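Long-range contact in Lic11098 (Leptospira interrogans serogroup Icterohaemorrhagiae serovar copenhageni, PDB 4U08), which is of unknown function but is regarded as a leucine-rich repeat virulence factor of a human pathogen and probably acts by binding other molecules: residues L65-M79 with Q87-L101. Numbering follows the deposited sequence.
Sequences LQNLQQLHLSKNQLM and QLQNLQKLKLYENQL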
loop_
_atom_site.group_PDB
_atom_site.type_symbol
_atom_site.label_atom_id
_atom_site.label_comp_id
_atom_site.label_asym_id
_atom_site.label_seq_id
_atom_site.Cartn_x
_atom_site.Cartn_y
_atom_site.Cartn_z
ATOM N N LEU A 65 -28.315 10.492 -19.940
ATOM C CA LEU A 65 -27.004 11.053 -20.300
ATOM C C LEU A 65 -26.147 9.998 -21.014
ATOM O O LEU A 65 -25.190 9.470 -20.450
ATOM C CB LEU A 65 -26.302 11.646 -19.054
ATOM C CG LEU A 65 -27.110 12.655 -18.234
ATOM C CD1 LEU A 65 -26.445 12.942 -16.895
ATOM C CD2 LEU A 65 -27.322 13.955 -19.006
ATOM N N GLN A 66 -26.504 9.691 -22.274
ATOM C CA GLN A 66 -25.842 8.668 -23.089
ATOM C C GLN A 66 -24.416 9.036 -23.503
ATOM O O GLN A 66 -23.666 8.137 -23.878
ATOM C CB GLN A 66 -26.686 8.277 -24.317
ATOM C CG GLN A 66 -28.053 7.659 -23.973
ATOM C CD GLN A 66 -27.935 6.370 -23.181
ATOM O OE1 GLN A 66 -27.502 5.327 -23.695
ATOM N NE2 GLN A 66 -28.303 6.421 -21.909
ATOM N N ASN A 67 -24.031 10.324 -23.421
ATOM C CA ASN A 67 -22.659 10.728 -23.739
ATOM C C ASN A 67 -21.766 10.885 -22.494
ATOM O O ASN A 67 -20.563 11.111 -22.640
ATOM C CB ASN A 67 -22.644 11.979 -24.618
ATOM C CG ASN A 67 -23.021 11.676 -26.049
ATOM O OD1 ASN A 67 -22.366 10.871 -26.735
ATOM N ND2 ASN A 67 -24.108 12.276 -26.516
ATOM N N LEU A 68 -22.341 10.736 -21.273
ATOM C CA LEU A 68 -21.604 10.883 -20.013
ATOM C C LEU A 68 -20.492 9.850 -19.856
ATOM O O LEU A 68 -20.761 8.653 -19.927
ATOM C CB LEU A 68 -22.563 10.850 -18.815
ATOM C CG LEU A 68 -22.031 11.410 -17.483
ATOM C CD1 LEU A 68 -21.831 12.920 -17.544
ATOM C CD2 LEU A 68 -22.974 11.070 -16.348
ATOM N N GLN A 69 -19.236 10.327 -19.682
ATOM C CA GLN A 69 -18.029 9.501 -19.525
ATOM C C GLN A 69 -17.552 9.476 -18.078
ATOM O O GLN A 69 -16.925 8.502 -17.658
ATOM C CB GLN A 69 -16.909 10.020 -20.438
ATOM C CG GLN A 69 -17.231 9.887 -21.937
ATOM C CD GLN A 69 -16.099 10.339 -22.829
ATOM O OE1 GLN A 69 -15.550 11.441 -22.681
ATOM N NE2 GLN A 69 -15.760 9.516 -23.812
ATOM N N GLN A 70 -17.841 10.554 -17.314
ATOM C CA GLN A 70 -17.425 10.660 -15.918
ATOM C C GLN A 70 -18.520 11.228 -15.035
ATOM O O GLN A 70 -19.055 12.312 -15.311
ATOM C CB GLN A 70 -16.143 11.516 -15.769
ATOM C CG GLN A 70 -14.907 10.925 -16.442
ATOM C CD GLN A 70 -13.631 11.622 -16.033
ATOM O OE1 GLN A 70 -13.475 12.114 -14.906
ATOM N NE2 GLN A 70 -12.663 11.616 -16.916
ATOM N N LEU A 71 -18.827 10.501 -13.951
ATOM C CA LEU A 71 -19.812 10.923 -12.983
ATOM C C LEU A 71 -19.156 10.986 -11.606
ATOM O O LEU A 71 -18.811 9.948 -11.035
ATOM C CB LEU A 71 -21.049 9.988 -13.015
ATOM C CG LEU A 71 -22.181 10.291 -12.031
ATOM C CD1 LEU A 71 -22.720 11.711 -12.209
ATOM C CD2 LEU A 71 -23.306 9.283 -12.188
ATOM N N HIS A 72 -18.945 12.216 -11.104
ATOM C CA HIS A 72 -18.318 12.486 -9.807
ATOM C C HIS A 72 -19.430 12.782 -8.801
ATOM O O HIS A 72 -20.127 13.791 -8.914
ATOM C CB HIS A 72 -17.305 13.653 -9.920
ATOM C CG HIS A 72 -16.180 13.379 -10.872
ATOM N ND1 HIS A 72 -14.908 13.080 -10.416
ATOM C CD2 HIS A 72 -16.178 13.337 -12.226
ATOM C CE1 HIS A 72 -14.178 12.871 -11.503
ATOM N NE2 HIS A 72 -14.897 13.015 -12.613
ATOM N N LEU A 73 -19.637 11.869 -7.856
ATOM C CA LEU A 73 -20.698 11.985 -6.863
ATOM C C LEU A 73 -20.177 11.789 -5.449
ATOM O O LEU A 73 -20.931 11.398 -4.555
ATOM C CB LEU A 73 -21.763 10.926 -7.161
ATOM C CG LEU A 73 -22.899 11.331 -8.063
ATOM C CD1 LEU A 73 -23.659 10.115 -8.499
ATOM C CD2 LEU A 73 -23.835 12.282 -7.348
ATOM N N SER A 74 -18.896 12.056 -5.248
ATOM C CA SER A 74 -18.246 11.868 -3.971
ATOM C C SER A 74 -18.696 12.890 -2.947
ATOM O O SER A 74 -19.125 13.986 -3.307
ATOM C CB SER A 74 -16.727 11.927 -4.138
ATOM O OG SER A 74 -16.294 10.971 -5.091
ATOM N N LYS A 75 -18.591 12.525 -1.669
ATOM C CA LYS A 75 -18.892 13.387 -0.531
ATOM C C LYS A 75 -20.312 13.992 -0.595
ATOM O O LYS A 75 -20.495 15.208 -0.596
ATOM C CB LYS A 75 -17.786 14.458 -0.346
ATOM C CG LYS A 75 -16.390 13.865 -0.137
ATOM C CD LYS A 75 -15.302 14.930 -0.080
ATOM C CE LYS A 75 -14.453 14.941 -1.328
ATOM N NZ LYS A 75 -13.472 16.058 -1.328
ATOM N N ASN A 76 -21.309 13.116 -0.679
ATOM C CA ASN A 76 -22.720 13.472 -0.619
ATOM C C ASN A 76 -23.289 12.589 0.484
ATOM O O ASN A 76 -22.522 12.088 1.315
ATOM C CB ASN A 76 -23.418 13.231 -1.958
ATOM C CG ASN A 76 -23.233 14.355 -2.909
ATOM O OD1 ASN A 76 -23.938 15.349 -2.850
ATOM N ND2 ASN A 76 -22.255 14.236 -3.780
ATOM N N GLN A 77 -24.618 12.389 0.498
ATOM C CA GLN A 77 -25.279 11.549 1.495
ATOM C C GLN A 77 -26.160 10.517 0.764
ATOM O O GLN A 77 -27.226 10.153 1.277
ATOM C CB GLN A 77 -26.116 12.430 2.449
ATOM C CG GLN A 77 -25.311 13.394 3.326
ATOM C CD GLN A 77 -26.147 14.511 3.918
ATOM O OE1 GLN A 77 -27.217 14.881 3.411
ATOM N NE2 GLN A 77 -25.654 15.109 4.993
ATOM N N LEU A 78 -25.703 10.043 -0.436
ATOM C CA LEU A 78 -26.471 9.120 -1.283
ATOM C C LEU A 78 -26.823 7.840 -0.561
ATOM O O LEU A 78 -25.936 7.163 -0.046
ATOM C CB LEU A 78 -25.783 8.812 -2.617
ATOM C CG LEU A 78 -25.581 9.965 -3.590
ATOM C CD1 LEU A 78 -24.787 9.502 -4.783
ATOM C CD2 LEU A 78 -26.907 10.542 -4.064
HETATM N N MSE A 79 -28.130 7.550 -0.474
HETATM C CA MSE A 79 -28.662 6.382 0.221
HETATM C C MSE A 79 -28.865 5.208 -0.730
HETATM O O MSE A 79 -28.859 4.063 -0.285
HETATM C CB MSE A 79 -29.975 6.733 0.939
HETATM C CG MSE A 79 -29.862 7.938 1.855
HETATM SE SE MSE A 79 -30.786 7.737 3.394
HETATM C CE MSE A 79 -29.953 6.338 4.099
ATOM N N GLN A 87 -27.995 2.548 -17.520
ATOM C CA GLN A 87 -28.246 3.080 -18.871
ATOM C C GLN A 87 -27.077 3.927 -19.412
ATOM O O GLN A 87 -27.009 4.169 -20.625
ATOM C CB GLN A 87 -29.537 3.910 -18.890
ATOM C CG GLN A 87 -30.808 3.094 -18.622
ATOM C CD GLN A 87 -32.054 3.947 -18.501
ATOM O OE1 GLN A 87 -32.080 5.137 -18.852
ATOM N NE2 GLN A 87 -33.128 3.345 -18.014
ATOM N N LEU A 88 -26.158 4.366 -18.524
ATOM C CA LEU A 88 -24.982 5.178 -18.876
ATOM C C LEU A 88 -23.929 4.344 -19.624
ATOM O O LEU A 88 -22.857 4.028 -19.094
ATOM C CB LEU A 88 -24.408 5.835 -17.614
ATOM C CG LEU A 88 -25.346 6.756 -16.844
ATOM C CD1 LEU A 88 -24.724 7.191 -15.536
ATOM C CD2 LEU A 88 -25.728 7.970 -17.667
ATOM N N GLN A 89 -24.239 3.993 -20.876
ATOM C CA GLN A 89 -23.399 3.117 -21.698
ATOM C C GLN A 89 -22.013 3.691 -22.088
ATOM O O GLN A 89 -21.156 2.907 -22.495
ATOM C CB GLN A 89 -24.153 2.617 -22.941
ATOM C CG GLN A 89 -25.255 1.588 -22.628
ATOM C CD GLN A 89 -24.765 0.392 -21.829
ATOM O OE1 GLN A 89 -24.066 -0.489 -22.348
ATOM N NE2 GLN A 89 -25.113 0.343 -20.542
ATOM N N ASN A 90 -21.778 5.007 -21.938
ATOM C CA ASN A 90 -20.440 5.564 -22.214
ATOM C C ASN A 90 -19.632 5.848 -20.934
ATOM O O ASN A 90 -18.460 6.229 -21.020
ATOM C CB ASN A 90 -20.510 6.795 -23.129
ATOM C CG ASN A 90 -20.656 6.426 -24.591
ATOM O OD1 ASN A 90 -19.935 5.574 -25.128
ATOM N ND2 ASN A 90 -21.598 7.048 -25.275
ATOM N N LEU A 91 -20.246 5.646 -19.757
ATOM C CA LEU A 91 -19.598 5.876 -18.471
ATOM C C LEU A 91 -18.318 5.035 -18.306
ATOM O O LEU A 91 -18.347 3.808 -18.445
ATOM C CB LEU A 91 -20.564 5.636 -17.312
ATOM C CG LEU A 91 -20.231 6.349 -15.987
ATOM C CD1 LEU A 91 -20.349 7.872 -16.103
ATOM C CD2 LEU A 91 -21.125 5.866 -14.888
ATOM N N GLN A 92 -17.192 5.728 -18.080
ATOM C CA GLN A 92 -15.887 5.099 -17.862
ATOM C C GLN A 92 -15.436 5.247 -16.422
ATOM O O GLN A 92 -14.657 4.432 -15.937
ATOM C CB GLN A 92 -14.843 5.703 -18.802
ATOM C CG GLN A 92 -15.029 5.264 -20.253
ATOM C CD GLN A 92 -14.177 6.037 -21.237
ATOM O OE1 GLN A 92 -13.883 7.234 -21.065
ATOM N NE2 GLN A 92 -13.803 5.370 -22.322
ATOM N N LYS A 93 -15.902 6.285 -15.736
ATOM C CA LYS A 93 -15.496 6.543 -14.369
ATOM C C LYS A 93 -16.713 6.844 -13.513
ATOM O O LYS A 93 -17.503 7.724 -13.853
ATOM C CB LYS A 93 -14.498 7.725 -14.350
ATOM C CG LYS A 93 -13.488 7.711 -13.218
ATOM C CD LYS A 93 -12.649 9.010 -13.151
ATOM C CE LYS A 93 -11.607 9.167 -14.241
ATOM N NZ LYS A 93 -10.495 8.185 -14.128
ATOM N N LEU A 94 -16.869 6.118 -12.402
ATOM C CA LEU A 94 -17.966 6.356 -11.476
ATOM C C LEU A 94 -17.379 6.527 -10.094
ATOM O O LEU A 94 -16.842 5.569 -9.531
ATOM C CB LEU A 94 -19.035 5.231 -11.568
ATOM C CG LEU A 94 -20.214 5.282 -10.583
ATOM C CD1 LEU A 94 -20.999 6.585 -10.687
ATOM C CD2 LEU A 94 -21.139 4.055 -10.763
ATOM N N LYS A 95 -17.444 7.756 -9.561
ATOM C CA LYS A 95 -16.872 8.093 -8.254
ATOM C C LYS A 95 -17.947 8.344 -7.203
ATOM O O LYS A 95 -18.670 9.335 -7.268
ATOM C CB LYS A 95 -15.861 9.260 -8.359
ATOM C CG LYS A 95 -14.656 8.901 -9.232
ATOM C CD LYS A 95 -13.621 10.013 -9.322
ATOM C CE LYS A 95 -12.402 9.730 -8.478
ATOM N NZ LYS A 95 -11.289 10.672 -8.774
ATOM N N LEU A 96 -18.053 7.431 -6.234
ATOM C CA LEU A 96 -19.076 7.483 -5.195
ATOM C C LEU A 96 -18.504 7.415 -3.806
ATOM O O LEU A 96 -19.229 7.064 -2.869
ATOM C CB LEU A 96 -20.066 6.321 -5.407
ATOM C CG LEU A 96 -20.973 6.437 -6.633
ATOM C CD1 LEU A 96 -21.431 5.089 -7.090
ATOM C CD2 LEU A 96 -22.157 7.318 -6.347
ATOM N N TYR A 97 -17.203 7.755 -3.648
ATOM C CA TYR A 97 -16.613 7.701 -2.322
ATOM C C TYR A 97 -17.267 8.700 -1.368
ATOM O O TYR A 97 -17.696 9.768 -1.786
ATOM C CB TYR A 97 -15.065 7.789 -2.326
ATOM C CG TYR A 97 -14.455 9.084 -2.802
ATOM C CD1 TYR A 97 -14.212 10.130 -1.914
ATOM C CD2 TYR A 97 -13.967 9.210 -4.101
ATOM C CE1 TYR A 97 -13.593 11.310 -2.334
ATOM C CE2 TYR A 97 -13.330 10.379 -4.529
ATOM C CZ TYR A 97 -13.156 11.431 -3.644
ATOM O OH TYR A 97 -12.543 12.590 -4.065
ATOM N N GLU A 98 -17.391 8.307 -0.101
ATOM C CA GLU A 98 -18.013 9.068 0.983
ATOM C C GLU A 98 -19.498 9.364 0.696
ATOM O O GLU A 98 -19.880 10.475 0.319
ATOM C CB GLU A 98 -17.208 10.326 1.384
ATOM C CG GLU A 98 -17.374 10.689 2.849
ATOM C CD GLU A 98 -16.739 9.728 3.838
ATOM O OE1 GLU A 98 -15.494 9.749 3.969
ATOM O OE2 GLU A 98 -17.484 8.957 4.485
ATOM N N ASN A 99 -20.309 8.310 0.810
ATOM C CA ASN A 99 -21.760 8.340 0.698
ATOM C C ASN A 99 -22.301 7.332 1.704
ATOM O O ASN A 99 -21.529 6.796 2.509
ATOM C CB ASN A 99 -22.211 8.054 -0.734
ATOM C CG ASN A 99 -22.120 9.258 -1.614
ATOM O OD1 ASN A 99 -22.884 10.205 -1.460
ATOM N ND2 ASN A 99 -21.175 9.271 -2.529
ATOM N N GLN A 100 -23.603 7.047 1.664
ATOM C CA GLN A 100 -24.182 6.086 2.595
ATOM C C GLN A 100 -24.846 4.914 1.868
ATOM O O GLN A 100 -25.920 4.473 2.266
ATOM C CB GLN A 100 -25.147 6.808 3.552
ATOM C CG GLN A 100 -24.433 7.532 4.678
ATOM C CD GLN A 100 -25.375 8.470 5.376
ATOM O OE1 GLN A 100 -26.288 8.053 6.098
ATOM N NE2 GLN A 100 -25.211 9.761 5.135
ATOM N N LEU A 101 -24.204 4.417 0.795
ATOM C CA LEU A 101 -24.751 3.311 0.019
ATOM C C LEU A 101 -24.655 2.005 0.792
ATOM O O LEU A 101 -23.608 1.696 1.354
ATOM C CB LEU A 101 -24.094 3.185 -1.365
ATOM C CG LEU A 101 -24.152 4.411 -2.285
ATOM C CD1 LEU A 101 -23.276 4.211 -3.479
ATOM C CD2 LEU A 101 -25.567 4.712 -2.749
HETATM O O HOH W 1 -23.042 7.257 -20.808
HETATM O O HOH W 2 -21.986 8.551 -28.137
#
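Strands 70-72 and 93-95 run parallel, 5° apart with their axes 5.0 Å from each other, and L71 sits between K93 and K95: its N-H goes to K93 O and its O takes the N-H of K95. Beyond the strands, N99 carries the contact with both ends of its amide. N99 ND2 gives one hydrogen to L73 O at 2.9 Å, almost in the amide plane, and the other to L96 O of its own segment, while N99 OD1 accepts from L78 N at 3.0 Å. Three bonds thus fix the rotation of this buried amide. N76 is placed likewise one coil earlier, reaching L50 and L55. At the far end, N90 ND2 reaches Q66 O at 2.7 Å. Inside, L71 lies alongside L94, its CD2 3.9 Å from L94 CD1, and L96 CD2 touches both L73 CB and L78 CD1. On the other side of the strands, K95 CD rests 3.5 Å from H72 ND1; the imidazole is held from its other nitrogen, NE2, by Q70 OE1 in the ring plane. S74 CB stands over the face of the Y97 ring, 3.5 Å from its centroid; a chi1 of 66° sets that ring between its own backbone N and carbonyl carbon. Leucines inward, polar side chains on the strand face and an asparagine ladder knitting successive turns mark two neighbouring coils of a leucine-rich repeat solenoid.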